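Local coordinates for hydrolase, haloacid dehalogenase-like family (Pseudomonas syringae pv. tomato, PDB 3S6J), which is the haloacid dehalogenase-like hydrolase domain of a longer protein, probably a sugar phosphatase, and binds calcium, at residues G116-A121 against T139-S144. Numbering follows the deposited sequence.
Sequences GGIDTA and TRDDVS
The D141 carboxylate meets I118 N through OD2, at 2.9 Å and with an N-H...O angle of 172°. The donor comes from the syn side of OD2 but stands 32° out of the carboxylate plane, so the bond is straight at the hydrogen yet oblique to the flat group. Chi1 (-56°) sets D141 CG anti to its own carbonyl carbon, and the turn about CB-CG then presents OD2 at the start of helix 118-127, just past the N-cap residue G117. There the positive end of the helix dipole would be expected to stabilise its negative charge. The same OD2 approaches I118 CG1 (3.5 Å), the two side chains crossing at about a right angle. The other flat group, the R140 guanidinium, takes V143 O in plane at its edge, a weak bond from NH1; only the base of this side chain packs across the contact, with CB against G116 O. A second straight bond, R140 N to G116 O at 3.0 Å, joins the two backbones where the CA atoms of G117 and R140 come within 5.0 Å. T139 completes the contact: its CB sits 3.4 Å from G116 O, and CG2 reaches A121 CB at 4.2 Å. On its far side T139 is held by D142, whose OD2 accepts T139 N from the anti side (2.6 Å). G116 lies about 9 Å from a bound calcium ion, near the ligands D12 and D14 without touching them. In the Rossmann-like core of the HAD fold, the contact joins the start of helix 118-127, following strand 110-113, to the short 3-10 turn after edge strand 137-138; T114 touches both A121 and T139, and the V143 side chain packs on helix 151-160.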
loop_
_atom_site.group_PDB
_atom_site.type_symbol
_atom_site.label_atom_id
_atom_site.label_comp_id
_atom_site.label_asym_id
_atom_site.label_seq_id
_atom_site.Cartn_x
_atom_site.Cartn_y
_atom_site.Cartn_z
ATOM N N GLY E 116 -16.142 5.222 -7.090
ATOM C CA GLY E 116 -16.190 6.648 -6.828
ATOM C C GLY E 116 -17.458 7.292 -7.382
ATOM O O GLY E 116 -18.082 6.779 -8.323
ATOM N N GLY E 117 -17.854 8.409 -6.785
ATOM C CA GLY E 117 -18.940 9.210 -7.317
ATOM C C GLY E 117 -18.397 10.216 -8.315
ATOM O O GLY E 117 -17.184 10.289 -8.538
ATOM N N ILE E 118 -19.293 10.992 -8.915
ATOM C CA ILE E 118 -18.924 11.965 -9.946
ATOM C C ILE E 118 -17.718 12.849 -9.585
ATOM O O ILE E 118 -16.904 13.172 -10.447
ATOM C CB ILE E 118 -20.149 12.836 -10.325
ATOM C CG1 ILE E 118 -21.113 12.032 -11.197
ATOM C CG2 ILE E 118 -19.729 14.094 -11.059
ATOM C CD1 ILE E 118 -20.700 11.968 -12.660
ATOM N N ASP E 119 -17.603 13.232 -8.312
ATOM C CA ASP E 119 -16.541 14.140 -7.872
ATOM C C ASP E 119 -15.140 13.557 -8.058
ATOM O O ASP E 119 -14.311 14.102 -8.799
ATOM C CB ASP E 119 -16.737 14.526 -6.401
ATOM C CG ASP E 119 -17.974 15.387 -6.171
ATOM O OD1 ASP E 119 -18.740 15.611 -7.141
ATOM O OD2 ASP E 119 -18.179 15.840 -5.014
ATOM N N THR E 120 -14.860 12.467 -7.355
ATOM C CA THR E 120 -13.564 11.823 -7.488
ATOM C C THR E 120 -13.309 11.473 -8.946
ATOM O O THR E 120 -12.239 11.743 -9.474
ATOM C CB THR E 120 -13.451 10.551 -6.601
ATOM O OG1 THR E 120 -14.688 9.832 -6.635
ATOM C CG2 THR E 120 -13.143 10.925 -5.151
ATOM N N ALA E 121 -14.297 10.881 -9.602
ATOM C CA ALA E 121 -14.112 10.442 -10.980
ATOM C C ALA E 121 -13.735 11.577 -11.932
ATOM O O ALA E 121 -12.969 11.373 -12.872
ATOM C CB ALA E 121 -15.348 9.703 -11.478
ATOM N N THR E 139 -20.444 5.495 -12.734
ATOM C CA THR E 139 -20.005 5.820 -11.385
ATOM C C THR E 139 -20.970 5.268 -10.342
ATOM O O THR E 139 -22.036 4.745 -10.672
ATOM C CB THR E 139 -19.831 7.354 -11.189
ATOM O OG1 THR E 139 -21.113 7.997 -11.175
ATOM C CG2 THR E 139 -19.013 7.931 -12.307
ATOM N N ARG E 140 -20.577 5.390 -9.079
ATOM C CA ARG E 140 -21.377 4.928 -7.953
ATOM C C ARG E 140 -22.753 5.582 -7.972
ATOM O O ARG E 140 -23.745 4.990 -7.553
ATOM C CB ARG E 140 -20.649 5.269 -6.653
ATOM C CG ARG E 140 -21.490 5.152 -5.414
ATOM C CD ARG E 140 -21.653 3.703 -4.995
ATOM N NE ARG E 140 -22.627 3.593 -3.916
ATOM C CZ ARG E 140 -23.926 3.448 -4.125
ATOM N NH1 ARG E 140 -24.382 3.393 -5.369
ATOM N NH2 ARG E 140 -24.769 3.354 -3.099
ATOM N N ASP E 141 -22.805 6.811 -8.469
ATOM C CA ASP E 141 -24.069 7.524 -8.601
ATOM C C ASP E 141 -24.960 6.906 -9.680
ATOM O O ASP E 141 -26.115 7.298 -9.839
ATOM C CB ASP E 141 -23.811 8.998 -8.905
ATOM C CG ASP E 141 -22.927 9.671 -7.856
ATOM O OD1 ASP E 141 -23.108 9.395 -6.644
ATOM O OD2 ASP E 141 -22.057 10.486 -8.243
ATOM N N ASP E 142 -24.439 5.931 -10.417
ATOM C CA ASP E 142 -25.203 5.332 -11.506
ATOM C C ASP E 142 -25.874 4.040 -11.103
ATOM O O ASP E 142 -26.677 3.503 -11.856
ATOM C CB ASP E 142 -24.310 5.077 -12.720
ATOM C CG ASP E 142 -23.843 6.347 -13.356
ATOM O OD1 ASP E 142 -24.685 7.258 -13.500
ATOM O OD2 ASP E 142 -22.641 6.455 -13.685
ATOM N N VAL E 143 -25.548 3.538 -9.918
ATOM C CA VAL E 143 -26.028 2.231 -9.496
ATOM C C VAL E 143 -26.423 2.246 -8.023
ATOM O O VAL E 143 -26.193 3.232 -7.320
ATOM C CB VAL E 143 -24.948 1.145 -9.715
ATOM C CG1 VAL E 143 -24.696 0.928 -11.204
ATOM C CG2 VAL E 143 -23.674 1.532 -9.008
ATOM N N SER E 144 -27.018 1.152 -7.557
ATOM C CA SER E 144 -27.385 1.033 -6.151
ATOM C C SER E 144 -26.175 0.632 -5.314
ATOM O O SER E 144 -26.001 1.085 -4.188
ATOM C CB SER E 144 -28.499 -0.010 -5.963
ATOM O OG SER E 144 -29.579 0.180 -6.867
#